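Side-chain contact in cyclic GMP-AMP synthase-like receptor (Tribolium castaneum, PDB 7LT2), which senses double-stranded RNA in the cytoplasm and makes the second messenger 2',3'-cGAMP from ATP and GTP: residues D117-K120 / K121-D125. Residues are numbered along the deposited sequence; the frame is centred on the assembly and turned at random.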
loop_
_atom_site.group_PDB
_atom_site.type_symbol
_atom_site.label_atom_id
_atom_site.label_comp_id
_atom_site.label_asym_id
_atom_site.label_seq_id
_atom_site.Cartn_x
_atom_site.Cartn_y
_atom_site.Cartn_z
ATOM N N ASP A 117 -1.471 -10.099 -29.322
ATOM C CA ASP A 117 -1.782 -11.132 -28.346
ATOM C C ASP A 117 -2.441 -10.584 -27.084
ATOM O O ASP A 117 -2.576 -11.327 -26.107
ATOM C CB ASP A 117 -0.513 -11.913 -27.973
ATOM C CG ASP A 117 0.006 -12.789 -29.112
ATOM O OD1 ASP A 117 -0.779 -13.151 -30.014
ATOM O OD2 ASP A 117 1.209 -13.124 -29.098
ATOM N N PHE A 118 -2.867 -9.315 -27.080
ATOM C CA PHE A 118 -3.456 -8.742 -25.870
ATOM C C PHE A 118 -4.708 -9.505 -25.445
ATOM O O PHE A 118 -4.878 -9.830 -24.265
ATOM C CB PHE A 118 -3.778 -7.256 -26.073
ATOM C CG PHE A 118 -4.319 -6.582 -24.835
ATOM C CD1 PHE A 118 -3.454 -6.039 -23.899
ATOM C CD2 PHE A 118 -5.685 -6.501 -24.605
ATOM C CE1 PHE A 118 -3.939 -5.429 -22.749
ATOM C CE2 PHE A 118 -6.176 -5.893 -23.455
ATOM C CZ PHE A 118 -5.300 -5.356 -22.527
ATOM N N ARG A 119 -5.600 -9.796 -26.394
ATOM C CA ARG A 119 -6.824 -10.515 -26.062
ATOM C C ARG A 119 -6.516 -11.877 -25.446
ATOM O O ARG A 119 -7.050 -12.227 -24.386
ATOM C CB ARG A 119 -7.698 -10.660 -27.314
ATOM C CG ARG A 119 -8.998 -11.399 -27.071
ATOM C CD ARG A 119 -9.892 -11.404 -28.310
ATOM N NE ARG A 119 -10.644 -10.161 -28.465
ATOM C CZ ARG A 119 -10.661 -9.417 -29.565
ATOM N NH1 ARG A 119 -9.968 -9.751 -30.641
ATOM N NH2 ARG A 119 -11.413 -8.322 -29.594
ATOM N N LYS A 120 -5.646 -12.660 -26.096
ATOM C CA LYS A 120 -5.291 -13.979 -25.575
ATOM C C LYS A 120 -4.725 -13.890 -24.168
ATOM O O LYS A 120 -5.004 -14.749 -23.324
ATOM C CB LYS A 120 -4.253 -14.660 -26.469
ATOM C CG LYS A 120 -4.678 -15.067 -27.847
ATOM C CD LYS A 120 -3.532 -15.854 -28.475
ATOM C CE LYS A 120 -3.375 -15.540 -29.937
ATOM N NZ LYS A 120 -3.109 -14.098 -30.130
ATOM N N LYS A 121 -3.896 -12.878 -23.910
ATOM C CA LYS A 121 -3.132 -12.832 -22.667
ATOM C C LYS A 121 -3.912 -12.228 -21.508
ATOM O O LYS A 121 -3.640 -12.572 -20.353
ATOM C CB LYS A 121 -1.836 -12.037 -22.860
ATOM C CG LYS A 121 -0.846 -12.642 -23.842
ATOM C CD LYS A 121 -0.414 -14.032 -23.429
ATOM C CE LYS A 121 0.636 -14.582 -24.385
ATOM N NZ LYS A 121 1.836 -13.707 -24.456
ATOM N N PHE A 122 -4.867 -11.332 -21.777
ATOM C CA PHE A 122 -5.488 -10.547 -20.718
ATOM C C PHE A 122 -6.999 -10.681 -20.592
ATOM O O PHE A 122 -7.526 -10.380 -19.514
ATOM C CB PHE A 122 -5.186 -9.050 -20.900
ATOM C CG PHE A 122 -3.756 -8.674 -20.682
ATOM C CD1 PHE A 122 -2.856 -8.677 -21.737
ATOM C CD2 PHE A 122 -3.315 -8.269 -19.431
ATOM C CE1 PHE A 122 -1.535 -8.299 -21.543
ATOM C CE2 PHE A 122 -1.998 -7.895 -19.231
ATOM C CZ PHE A 122 -1.108 -7.911 -20.290
ATOM N N LEU A 123 -7.712 -11.085 -21.641
ATOM C CA LEU A 123 -9.156 -10.915 -21.698
ATOM C C LEU A 123 -9.884 -12.249 -21.616
ATOM O O LEU A 123 -9.452 -13.247 -22.201
ATOM C CB LEU A 123 -9.570 -10.193 -22.982
ATOM C CG LEU A 123 -8.942 -8.810 -23.146
ATOM C CD1 LEU A 123 -9.447 -8.144 -24.429
ATOM C CD2 LEU A 123 -9.234 -7.947 -21.917
ATOM N N ALA A 124 -10.993 -12.250 -20.892
ATOM C CA ALA A 124 -11.876 -13.404 -20.826
ATOM C C ALA A 124 -12.962 -13.238 -21.888
ATOM O O ALA A 124 -12.815 -12.443 -22.821
ATOM C CB ALA A 124 -12.441 -13.551 -19.411
ATOM N N ASP A 125 -14.058 -13.980 -21.760
ATOM C CA ASP A 125 -15.148 -13.868 -22.720
ATOM C C ASP A 125 -15.719 -12.456 -22.723
ATOM O O ASP A 125 -15.806 -11.798 -21.681
ATOM C CB ASP A 125 -16.236 -14.893 -22.394
ATOM C CG ASP A 125 -16.529 -14.990 -20.904
ATOM O OD1 ASP A 125 -16.243 -14.021 -20.166
ATOM O OD2 ASP A 125 -17.038 -16.045 -20.469
#
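Phe118 and Phe122, one helical turn apart, set their rings nearly parallel but slid apart on the buried side of helix 118-122. The planes meet at 20° with centroids separated by 4.6 Å; Phe118 CD1 meets Phe122 CD1 at 3.5 Å, and Phe122 CB sits above the Phe118 face in a CH-pi contact. Different first torsions bring the rings together: CG of Phe118 lies anti to the backbone N (chi1 -177°), whereas CG of Phe122 lies anti to the carbonyl carbon. Leu123 packs beside the Phe118 ring, its CD2 4.0 Å from Phe118 CE2, and its CD1 lies against CA of Arg119. On the exposed side Lys121, its chain bent at chi2 (-59°), brings CG to 3.1 Å from Asp117 O. That oxygen also accepts Lys121 N, which reaches Phe118 O weakly as well. Two further i to i+4 bonds hold the turn, Phe122 N to Phe118 O at 2.9 Å and Leu123 N to Arg119 O at 3.0 Å. Leu49 of helix 44-49 touches both phenylalanines, and Leu123 rests on Leu103 of helix 103-107. The arrangement is that of a short amphipathic helix, an i, i+4 aromatic pair with Leu123 packing it against neighbouring helices and loops within the Mab-21 nucleotidyltransferase domain.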